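SspB protein (Streptomyces clavuligerus, PDB 6JUF) probably acts as a metal-dependent DNase in the SspABCD-SspE system, which senses phosphorothioate-modified DNA and defends bacteria against phages. Local coordinates at residues 28-33 / 58-63; 93-98 / 102-107; 240-245 / 250-255; 287-292 / 307-312. All coordinates share one frame; numbering follows the deposited sequence.

Contact 1 of 4, residues 28-33 / 58-63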
# COMPACT_ATOMS: atom_id res chain seq x y z
N HIS B 28 1.38 6.56 9.72
CA HIS B 28 1.17 5.75 10.93
C HIS B 28 2.09 6.06 12.09
O HIS B 28 1.63 6.37 13.23
CB HIS B 28 1.26 4.26 10.55
CG HIS B 28 1.19 3.31 11.72
ND1 HIS B 28 0.02 3.00 12.33
CD2 HIS B 28 2.19 2.55 12.33
CE1 HIS B 28 0.27 2.09 13.33
NE2 HIS B 28 1.60 1.80 13.32
N LYS B 29 3.38 6.04 11.77
CA LYS B 29 4.41 6.36 12.83
C LYS B 29 4.36 7.81 13.26
O LYS B 29 4.59 8.06 14.45
CB LYS B 29 5.81 6.04 12.35
CG LYS B 29 5.99 4.55 12.21
CD LYS B 29 7.42 4.12 11.93
CE LYS B 29 7.85 4.40 10.51
NZ LYS B 29 9.33 4.57 10.46
N ALA B 30 4.05 8.75 12.36
CA ALA B 30 3.87 10.16 12.78
C ALA B 30 2.74 10.26 13.84
O ALA B 30 2.92 10.88 14.89
CB ALA B 30 3.65 11.07 11.58
N TYR B 31 1.60 9.62 13.57
CA TYR B 31 0.47 9.64 14.50
C TYR B 31 0.87 9.14 15.87
O TYR B 31 0.59 9.73 16.89
CB TYR B 31 -0.72 8.86 13.94
CG TYR B 31 -1.85 8.79 14.99
CD1 TYR B 31 -2.60 9.88 15.33
CD2 TYR B 31 -2.12 7.57 15.65
CE1 TYR B 31 -3.59 9.84 16.30
CE2 TYR B 31 -3.13 7.52 16.66
CZ TYR B 31 -3.87 8.64 16.95
OH TYR B 31 -4.85 8.56 17.88
N MET B 32 1.53 7.99 15.86
CA MET B 32 1.87 7.27 17.11
C MET B 32 2.82 8.12 17.98
O MET B 32 2.74 8.17 19.20
CB MET B 32 2.47 5.88 16.86
CG MET B 32 1.54 4.80 16.29
SD MET B 32 -0.05 4.70 17.16
CE MET B 32 0.52 4.02 18.73
N GLN B 33 3.75 8.78 17.30
CA GLN B 33 4.74 9.66 17.98
C GLN B 33 4.19 11.03 18.45
O GLN B 33 4.41 11.40 19.60
CB GLN B 33 5.92 9.92 17.04
CG GLN B 33 6.89 8.78 16.83
CD GLN B 33 7.97 8.76 17.87
OE1 GLN B 33 8.87 9.61 17.84
NE2 GLN B 33 7.89 7.84 18.81
N TYR B 58 11.46 16.05 7.63
CA TYR B 58 10.58 17.13 7.24
C TYR B 58 9.44 16.67 6.32
O TYR B 58 8.30 17.08 6.49
CB TYR B 58 11.36 18.31 6.64
CG TYR B 58 10.57 19.54 6.85
CD1 TYR B 58 10.83 20.30 7.97
CD2 TYR B 58 9.53 19.92 5.96
CE1 TYR B 58 10.11 21.40 8.24
CE2 TYR B 58 8.78 21.07 6.24
CZ TYR B 58 9.10 21.78 7.39
OH TYR B 58 8.43 22.94 7.66
N ALA B 59 9.78 15.83 5.35
CA ALA B 59 8.74 15.30 4.44
C ALA B 59 7.66 14.57 5.24
O ALA B 59 6.48 14.72 4.99
CB ALA B 59 9.36 14.40 3.38
N MET B 60 8.08 13.79 6.23
CA MET B 60 7.11 13.07 7.08
C MET B 60 6.20 14.05 7.86
O MET B 60 4.98 13.88 7.90
CB MET B 60 7.88 12.16 8.04
CG MET B 60 7.00 11.34 8.99
SD MET B 60 8.05 10.45 10.13
CE MET B 60 7.08 9.00 10.50
N ARG B 61 6.82 15.09 8.44
CA ARG B 61 6.10 16.15 9.13
C ARG B 61 5.10 16.84 8.18
O ARG B 61 3.92 17.05 8.55
CB ARG B 61 7.15 17.14 9.65
CG ARG B 61 6.59 18.42 10.34
CD ARG B 61 7.76 19.35 10.66
NE ARG B 61 7.29 20.60 11.18
CZ ARG B 61 8.11 21.51 11.71
NH1 ARG B 61 9.43 21.24 11.76
NH2 ARG B 61 7.62 22.66 12.16
N TYR B 62 5.58 17.19 6.97
CA TYR B 62 4.79 17.86 5.96
C TYR B 62 3.52 17.05 5.62
O TYR B 62 2.43 17.56 5.57
CB TYR B 62 5.65 18.16 4.70
CG TYR B 62 4.75 18.60 3.56
CD1 TYR B 62 4.32 19.93 3.44
CD2 TYR B 62 4.30 17.64 2.62
CE1 TYR B 62 3.43 20.29 2.44
CE2 TYR B 62 3.42 18.02 1.59
CZ TYR B 62 2.99 19.37 1.53
OH TYR B 62 2.10 19.73 0.55
N TRP B 63 3.72 15.76 5.39
CA TRP B 63 2.61 14.90 4.93
C TRP B 63 1.56 14.82 6.01
O TRP B 63 0.36 14.83 5.72
CB TRP B 63 3.04 13.53 4.42
CG TRP B 63 3.62 13.60 3.06
CD1 TRP B 63 4.88 13.20 2.64
CD2 TRP B 63 2.93 14.10 1.85
NE1 TRP B 63 5.04 13.45 1.26
CE2 TRP B 63 3.89 13.97 0.74
CE3 TRP B 63 1.63 14.58 1.58
CZ2 TRP B 63 3.58 14.37 -0.56
CZ3 TRP B 63 1.33 14.97 0.25
CH2 TRP B 63 2.28 14.86 -0.77
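Two helices, 24-34 and 57-66, pack against each other here, and the bridge between them is the methionine M60, which reaches out to A30 and K29. Between 28-33 and 58-63 the closest CA pair is A30 and M60, 7.2 Å apart. The short A30 methyl is met by the long unbranched M60 chain. M60 leaves its helix with CG anti to the backbone N (chi1 -180°) and stays extended beyond it, so the terminal methyl is carried straight across. That methyl, CE, makes the closest contacts. It lies 3.6 Å from the backbone N of A30, 3.7 Å from CB of K29 and 4.1 Å from CB of A30, and so settles against main chain as much as side chain. No hydrogen bond crosses between the segments; this is van der Waals contact, with about 123 Å² buried in all. K29 contributes the root of its side chain alone. Its chain bends at chi3 and delivers NZ to the backbone O of L50, so the ammonium has its partner away from the methionine. L50, on helix 46-50, and W26, one turn earlier on helix 24-34, add further apolar surface around M60. Y103 of the second subunit packs on K29, which places this helix beside the dimer interface. The M60 side chain is about 10 Å from that of E18, a magnesium ligand in another structure of this protein. The contact itself is plain helix-helix packing, a methionine methyl laid against a neighbouring helix at an alanine.

Contact 2 of 4, residues 93-98 / 102-107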
# COMPACT_ATOMS: atom_id res chain seq x y z
N TRP B 93 -9.59 9.62 14.80
CA TRP B 93 -10.71 8.86 14.28
C TRP B 93 -10.22 7.83 13.26
O TRP B 93 -10.73 6.72 13.22
CB TRP B 93 -11.74 9.83 13.72
CG TRP B 93 -12.85 9.13 12.99
CD1 TRP B 93 -14.07 8.68 13.49
CD2 TRP B 93 -12.88 8.83 11.55
NE1 TRP B 93 -14.80 8.08 12.49
CE2 TRP B 93 -14.12 8.15 11.29
CE3 TRP B 93 -11.98 9.05 10.49
CZ2 TRP B 93 -14.48 7.71 10.00
CZ3 TRP B 93 -12.38 8.63 9.21
CH2 TRP B 93 -13.60 7.94 9.00
N LEU B 94 -9.27 8.20 12.38
CA LEU B 94 -8.89 7.34 11.27
C LEU B 94 -7.77 6.35 11.57
O LEU B 94 -7.84 5.14 11.24
CB LEU B 94 -8.44 8.22 10.07
CG LEU B 94 -7.93 7.39 8.86
CD1 LEU B 94 -9.05 6.54 8.22
CD2 LEU B 94 -7.27 8.32 7.84
N LEU B 95 -6.71 6.84 12.20
CA LEU B 95 -5.47 6.12 12.30
C LEU B 95 -5.22 5.39 13.61
O LEU B 95 -4.28 4.58 13.66
CB LEU B 95 -4.26 7.06 12.01
CG LEU B 95 -4.28 7.64 10.59
CD1 LEU B 95 -3.15 8.68 10.55
CD2 LEU B 95 -4.09 6.53 9.59
N ASP B 96 -5.92 5.69 14.67
CA ASP B 96 -5.70 5.01 15.93
C ASP B 96 -5.94 3.51 15.76
O ASP B 96 -6.76 3.07 14.94
CB ASP B 96 -6.66 5.57 16.96
CG ASP B 96 -6.19 5.30 18.36
OD1 ASP B 96 -6.58 4.25 18.92
OD2 ASP B 96 -5.39 6.10 18.87
N GLU B 97 -5.22 2.72 16.54
CA GLU B 97 -5.51 1.31 16.57
C GLU B 97 -6.99 1.04 16.83
O GLU B 97 -7.56 0.08 16.28
CB GLU B 97 -4.59 0.60 17.61
CG GLU B 97 -5.23 -0.33 18.60
CD GLU B 97 -4.34 -0.59 19.83
OE1 GLU B 97 -3.83 0.38 20.46
OE2 GLU B 97 -4.14 -1.77 20.17
N ASP B 98 -7.62 1.91 17.61
CA ASP B 98 -9.02 1.79 17.90
C ASP B 98 -9.97 2.56 16.91
O ASP B 98 -11.20 2.63 17.13
CB ASP B 98 -9.16 2.16 19.40
CG ASP B 98 -10.55 2.51 19.78
OD1 ASP B 98 -11.41 1.60 19.70
OD2 ASP B 98 -10.76 3.68 20.19
N PRO B 102 -6.92 2.00 10.69
CA PRO B 102 -5.51 2.27 11.02
C PRO B 102 -4.49 1.79 9.96
O PRO B 102 -3.41 2.34 9.82
CB PRO B 102 -5.33 1.53 12.38
CG PRO B 102 -6.51 0.60 12.46
CD PRO B 102 -7.61 1.32 11.79
N TYR B 103 -4.80 0.71 9.26
CA TYR B 103 -3.87 0.13 8.27
C TYR B 103 -4.28 0.42 6.84
O TYR B 103 -3.72 -0.22 5.92
CB TYR B 103 -3.63 -1.38 8.55
CG TYR B 103 -3.03 -1.51 9.93
CD1 TYR B 103 -1.67 -1.19 10.15
CD2 TYR B 103 -3.81 -1.92 11.01
CE1 TYR B 103 -1.15 -1.21 11.47
CE2 TYR B 103 -3.27 -1.98 12.30
CZ TYR B 103 -1.96 -1.63 12.50
OH TYR B 103 -1.37 -1.75 13.74
N LEU B 104 -5.21 1.36 6.62
CA LEU B 104 -5.65 1.76 5.24
C LEU B 104 -5.96 0.52 4.41
O LEU B 104 -5.50 0.36 3.25
CB LEU B 104 -4.64 2.69 4.56
CG LEU B 104 -4.28 3.98 5.34
CD1 LEU B 104 -3.34 4.82 4.47
CD2 LEU B 104 -5.52 4.79 5.78
N GLU B 105 -6.75 -0.37 4.99
CA GLU B 105 -7.13 -1.60 4.31
C GLU B 105 -8.24 -1.34 3.28
O GLU B 105 -8.42 -2.21 2.37
CB GLU B 105 -7.68 -2.68 5.30
CG GLU B 105 -6.63 -3.08 6.29
CD GLU B 105 -7.20 -3.94 7.41
OE1 GLU B 105 -8.14 -4.74 7.13
OE2 GLU B 105 -6.69 -3.80 8.57
N GLU B 106 -8.99 -0.26 3.42
CA GLU B 106 -10.10 0.04 2.51
C GLU B 106 -9.72 1.17 1.57
O GLU B 106 -9.22 2.21 1.98
CB GLU B 106 -11.35 0.43 3.31
CG GLU B 106 -11.99 -0.78 3.96
CD GLU B 106 -13.34 -0.48 4.56
OE1 GLU B 106 -14.09 0.38 4.05
OE2 GLU B 106 -13.64 -1.13 5.60
N LEU B 107 -10.00 0.96 0.27
CA LEU B 107 -9.68 2.01 -0.71
C LEU B 107 -10.43 3.30 -0.45
O LEU B 107 -9.88 4.39 -0.73
CB LEU B 107 -9.86 1.54 -2.15
CG LEU B 107 -8.81 0.46 -2.54
CD1 LEU B 107 -9.10 -0.16 -3.90
CD2 LEU B 107 -7.38 0.98 -2.50
O HOH W 1 -2.37 4.02 11.68
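P102 lies against the run of carbonyls from L94 to E97, and it has the largest share of the buried surface of any single residue. Its CB is 3.3 Å from O of D96 and 3.5 Å from O of L95, so the ring carbons face a row of carbonyl oxygens. The N of P102 also comes within 3.3 Å of O of L94, but a proline nitrogen has no hydrogen to share and this is not a hydrogen bond. L94 is instead paired by backbone hydrogen bonding with D101, just before the proline. One water bridges two carbonyls that could not bond each other, donating to O of L95 at 2.8 Å and to O of P102 at 2.7 Å.

The segments belong to the loop joining helix 89-95 to helix 107-118, and its first corner is an Asx turn: OD1 of D96 accepts from the N of D98 at 2.9 Å, nearly straight at 165°. OD1 is met on its anti side, 19° out of the carboxylate plane. The other carboxylate oxygen, OD2, takes the hydroxyl of Y31, so D96 is held at both ends.

Apolar contact comes from three leucines. CD2 of L104 stands 4.4 Å from CD2 of L94, and CD2 of L95, also on 93-98, is equally 4.4 Å from CD2 of L104. L104 has left-handed backbone angles (phi 48°), which turn the chain where it heads for helix 107-118; L113 of that helix also touches L94 and L104. Beyond the leucines the loop faces the second subunit, where E105 forms a salt bridge with R23 of that subunit and O of L104 accepts from S199 of the same neighbour.

Contact 3 of 4, residues 240-245 / 250-255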
# COMPACT_ATOMS: atom_id res chain seq x y z
N ASP B 240 -19.38 17.94 3.20
CA ASP B 240 -18.23 18.66 3.75
C ASP B 240 -17.94 19.91 2.90
O ASP B 240 -17.63 20.98 3.42
CB ASP B 240 -17.04 17.72 3.75
CG ASP B 240 -15.81 18.29 4.44
OD1 ASP B 240 -15.92 18.77 5.59
OD2 ASP B 240 -14.73 18.23 3.81
N TYR B 241 -18.09 19.74 1.56
CA TYR B 241 -17.90 20.88 0.64
C TYR B 241 -18.91 22.00 0.95
O TYR B 241 -18.56 23.17 1.08
CB TYR B 241 -17.96 20.43 -0.82
CG TYR B 241 -17.65 21.57 -1.75
CD1 TYR B 241 -16.29 21.94 -1.97
CD2 TYR B 241 -18.65 22.31 -2.36
CE1 TYR B 241 -16.02 23.02 -2.81
CE2 TYR B 241 -18.36 23.40 -3.17
CZ TYR B 241 -17.04 23.74 -3.39
OH TYR B 241 -16.72 24.80 -4.17
N ALA B 242 -20.19 21.62 1.07
CA ALA B 242 -21.24 22.56 1.40
C ALA B 242 -20.95 23.30 2.71
O ALA B 242 -21.19 24.50 2.84
CB ALA B 242 -22.57 21.84 1.44
N ALA B 243 -20.43 22.54 3.68
CA ALA B 243 -20.09 23.04 5.01
C ALA B 243 -19.05 24.18 5.04
O ALA B 243 -18.95 24.88 6.00
CB ALA B 243 -19.67 21.90 5.92
N ARG B 244 -18.27 24.29 3.97
CA ARG B 244 -17.31 25.36 3.86
C ARG B 244 -18.00 26.71 3.93
O ARG B 244 -17.40 27.65 4.38
CB ARG B 244 -16.56 25.25 2.52
CG ARG B 244 -15.72 24.00 2.45
CD ARG B 244 -15.02 23.99 1.08
NE ARG B 244 -14.22 22.75 0.89
CZ ARG B 244 -13.26 22.59 -0.02
NH1 ARG B 244 -12.95 23.55 -0.93
NH2 ARG B 244 -12.59 21.41 -0.04
N THR B 245 -19.26 26.79 3.49
CA THR B 245 -19.92 28.10 3.36
C THR B 245 -21.22 28.16 4.18
O THR B 245 -21.82 29.22 4.33
CB THR B 245 -20.19 28.49 1.90
OG1 THR B 245 -20.97 27.48 1.28
CG2 THR B 245 -18.90 28.67 1.13
N GLY B 250 -29.69 23.90 4.32
CA GLY B 250 -29.45 24.55 3.02
C GLY B 250 -29.46 23.55 1.88
O GLY B 250 -30.12 22.50 1.94
N SER B 251 -28.78 23.92 0.81
CA SER B 251 -28.72 23.09 -0.39
C SER B 251 -27.52 23.49 -1.21
O SER B 251 -26.96 24.58 -1.04
CB SER B 251 -30.00 23.23 -1.22
OG SER B 251 -30.09 24.55 -1.75
N ILE B 252 -27.13 22.59 -2.10
CA ILE B 252 -26.08 22.86 -3.08
C ILE B 252 -26.39 22.06 -4.35
O ILE B 252 -26.82 20.92 -4.28
CB ILE B 252 -24.66 22.45 -2.55
CG1 ILE B 252 -23.58 22.72 -3.60
CG2 ILE B 252 -24.65 21.01 -2.09
CD1 ILE B 252 -22.17 22.80 -3.00
N SER B 253 -26.22 22.70 -5.50
CA SER B 253 -26.68 22.11 -6.73
C SER B 253 -25.74 20.99 -7.17
O SER B 253 -24.54 21.02 -6.83
CB SER B 253 -26.73 23.20 -7.82
OG SER B 253 -25.41 23.65 -8.14
N LEU B 254 -26.29 19.99 -7.85
CA LEU B 254 -25.46 18.93 -8.43
C LEU B 254 -24.45 19.51 -9.43
O LEU B 254 -23.34 19.00 -9.53
CB LEU B 254 -26.30 17.82 -9.06
CG LEU B 254 -26.71 16.65 -8.16
CD1 LEU B 254 -25.49 15.71 -8.02
CD2 LEU B 254 -27.16 17.10 -6.78
N ALA B 255 -24.84 20.52 -10.19
CA ALA B 255 -23.91 21.12 -11.16
C ALA B 255 -22.67 21.68 -10.47
O ALA B 255 -21.54 21.49 -10.99
CB ALA B 255 -24.64 22.26 -11.91
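I252 sends CG1 out anti to its backbone N (chi1 179°), and with chi2 close to extended its CD1 is carried over to the ring of Y241. The tyrosine is set the same way, CG anti to its own N at chi1 -175°, which swings the ring off the helix so that one edge is presented to the strand. CD1 of I252 meets that edge in the plane of the ring, 3.6 Å from CD2 and 3.9 Å from CE2 of Y241, the two side chains crossing at about a right angle. On the isoleucine's other branch, CG2 of I252 rests 4.2 Å from CB of A242. One branched residue thus serves two successive helix residues, the larger by its tip and the smaller by its side branch.

On the far edge of the tyrosine, CD1 of Y241 sits over the guanidinium of R244, 3.5 Å above its plane and offset toward the rim. The phenol is pinned too, its OH hydrogen-bonded to E260, so the ring is held along more than one side. F302 of the central strand 298-302 also touches A242, and I252 pairs with L300 through the backbone. Helix 231-243, strand 250-253 and helix 254-259, whose N-cap is S253, are followed by helices 264-268 and 272-285 and two strands. That order, with the 1-3-2 antiparallel sheet, is consistent with a winged-helix-like domain, whose first strand this contact seats on its first helix.

Contact 4 of 4, residues 287-292 / 307-312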
# COMPACT_ATOMS: atom_id res chain seq x y z
N GLN B 287 -33.11 10.72 6.45
CA GLN B 287 -34.29 11.50 6.22
C GLN B 287 -33.94 12.99 6.08
O GLN B 287 -34.69 13.71 5.40
CB GLN B 287 -35.33 11.23 7.31
CG GLN B 287 -36.75 11.69 6.89
CD GLN B 287 -37.04 13.13 7.26
OE1 GLN B 287 -36.45 13.66 8.21
NE2 GLN B 287 -37.97 13.78 6.52
N GLU B 288 -32.79 13.40 6.61
CA GLU B 288 -32.32 14.78 6.59
C GLU B 288 -31.80 15.20 5.22
O GLU B 288 -31.58 16.38 4.96
CB GLU B 288 -31.20 15.03 7.60
CG GLU B 288 -31.44 14.55 9.04
CD GLU B 288 -30.73 13.20 9.36
OE1 GLU B 288 -30.40 12.99 10.58
OE2 GLU B 288 -30.50 12.35 8.39
N LEU B 289 -31.64 14.25 4.30
CA LEU B 289 -31.06 14.55 3.00
C LEU B 289 -32.08 14.25 1.91
O LEU B 289 -32.75 13.24 1.94
CB LEU B 289 -29.79 13.70 2.74
CG LEU B 289 -28.69 13.86 3.79
CD1 LEU B 289 -27.55 12.92 3.42
CD2 LEU B 289 -28.19 15.31 3.93
N GLN B 290 -32.16 15.14 0.92
CA GLN B 290 -33.00 14.89 -0.27
C GLN B 290 -32.29 15.37 -1.53
O GLN B 290 -31.42 16.23 -1.51
CB GLN B 290 -34.37 15.61 -0.20
CG GLN B 290 -35.28 15.03 0.87
CD GLN B 290 -36.72 15.54 0.75
OE1 GLN B 290 -37.01 16.39 -0.09
NE2 GLN B 290 -37.62 14.98 1.52
N LEU B 291 -32.66 14.78 -2.64
CA LEU B 291 -32.35 15.34 -3.94
C LEU B 291 -33.64 15.96 -4.45
O LEU B 291 -34.65 15.28 -4.52
CB LEU B 291 -31.86 14.31 -4.94
CG LEU B 291 -30.42 13.79 -4.76
CD1 LEU B 291 -30.04 13.11 -6.08
CD2 LEU B 291 -29.40 14.90 -4.51
N VAL B 292 -33.58 17.25 -4.79
CA VAL B 292 -34.77 18.02 -5.19
C VAL B 292 -34.52 18.70 -6.53
O VAL B 292 -33.41 19.13 -6.82
CB VAL B 292 -35.11 19.06 -4.10
CG1 VAL B 292 -36.24 19.99 -4.53
CG2 VAL B 292 -35.49 18.34 -2.80
N PHE B 307 -22.00 19.96 8.00
CA PHE B 307 -20.81 19.35 8.56
C PHE B 307 -21.13 18.17 9.46
O PHE B 307 -20.48 17.11 9.34
CB PHE B 307 -19.99 20.39 9.32
CG PHE B 307 -18.66 19.88 9.77
CD1 PHE B 307 -17.58 19.97 8.90
CD2 PHE B 307 -18.50 19.29 11.02
CE1 PHE B 307 -16.31 19.52 9.28
CE2 PHE B 307 -17.24 18.85 11.46
CZ PHE B 307 -16.14 18.96 10.57
N ASP B 308 -22.12 18.31 10.37
CA ASP B 308 -22.42 17.21 11.28
C ASP B 308 -23.01 16.06 10.48
O ASP B 308 -22.79 14.85 10.83
CB ASP B 308 -23.40 17.64 12.41
CG ASP B 308 -22.74 18.56 13.44
OD1 ASP B 308 -21.49 18.62 13.50
OD2 ASP B 308 -23.46 19.23 14.19
N LEU B 309 -23.80 16.38 9.47
CA LEU B 309 -24.41 15.31 8.66
C LEU B 309 -23.32 14.58 7.87
O LEU B 309 -23.36 13.38 7.71
CB LEU B 309 -25.52 15.82 7.72
CG LEU B 309 -26.73 16.40 8.51
CD1 LEU B 309 -27.61 17.12 7.49
CD2 LEU B 309 -27.42 15.19 9.14
N ALA B 310 -22.34 15.32 7.36
CA ALA B 310 -21.26 14.73 6.64
C ALA B 310 -20.58 13.68 7.52
O ALA B 310 -20.25 12.60 7.03
CB ALA B 310 -20.23 15.80 6.23
N TRP B 311 -20.32 14.02 8.78
CA TRP B 311 -19.71 13.09 9.67
C TRP B 311 -20.59 11.93 10.08
O TRP B 311 -20.05 10.89 10.39
CB TRP B 311 -19.07 13.81 10.85
CG TRP B 311 -17.73 14.30 10.40
CD1 TRP B 311 -17.39 15.53 9.84
CD2 TRP B 311 -16.51 13.53 10.41
NE1 TRP B 311 -16.08 15.56 9.53
CE2 TRP B 311 -15.49 14.40 9.85
CE3 TRP B 311 -16.17 12.25 10.82
CZ2 TRP B 311 -14.17 13.97 9.68
CZ3 TRP B 311 -14.86 11.83 10.69
CH2 TRP B 311 -13.87 12.67 10.11
N ASP B 312 -21.90 12.09 10.22
CA ASP B 312 -22.77 10.91 10.40
C ASP B 312 -22.57 9.94 9.25
O ASP B 312 -22.42 8.74 9.46
CB ASP B 312 -24.25 11.29 10.49
CG ASP B 312 -24.59 12.07 11.75
OD1 ASP B 312 -23.80 11.97 12.72
OD2 ASP B 312 -25.62 12.80 11.75
O HOH W 2 -27.85 11.37 10.63
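L309 crosses the side chain of E288 at a slant, its CD2 lying near CB, CG, CD and OE1. That methyl, CD2 of L309, is 4.1 Å from CB of E288, 3.9 Å from its carboxylate carbon CD and 4.0 Å from its OE1. In the glutamate, the bend at chi2 (101°) leaves the carboxylate carbon beside CD2 of L309. The other methyl, CD1 of L309, turns to L289, reaching CD2 of that leucine at 4.0 Å; here the two side chains slide past one another in opposite directions. L309 therefore fills two roles at once, meeting the carbon part of a polar chain and a true apolar partner.

Around this pair the surroundings divide by depth. F302, on strand 298-302, touches both L289 and L309, and L239 of helix 231-243 covers L289, so the leucines belong to the core between sheet and helices, with helix 306-317 resting on the edge strand 289-293. Toward the rim, a water donates to OE1 of E288 at 3.0 Å and to OD2 of D312 at 2.9 Å. OE1 of E288 and OD2 of D312, like charges, are 4.9 Å apart. OE2 of E288 has a weak hydrogen bond with ND1 of H286, and D312 makes a salt bridge with R322 through OD1. Adhesion here thus comes from L289, L309 and the carbon chain of E288, while the bridging water may ease the repulsion between the acids.

How the contacts relate
Contacts 3 and 4 probably belong to one winged-helix-like unit and sit about 11 Å apart, centre to centre; both reach the sheet of strands 250-253, 298-302 and 289-293, from its two outer strands. Both are buried, contact 3 wholly apolar and contact 4 apolar with a hydrated acidic rim. Contact 1 is equally buried and apolar, but joins two helices and lies across the chain's centre from them. Contact 2 is only partly buried, a loop near the second subunit built on carbonyls, a water and an Asx turn beside a small leucine cluster. Contacts 1 and 2 are tied by the Y31–D96 hydrogen bond, and contacts 2 and 4 by W93 against W311.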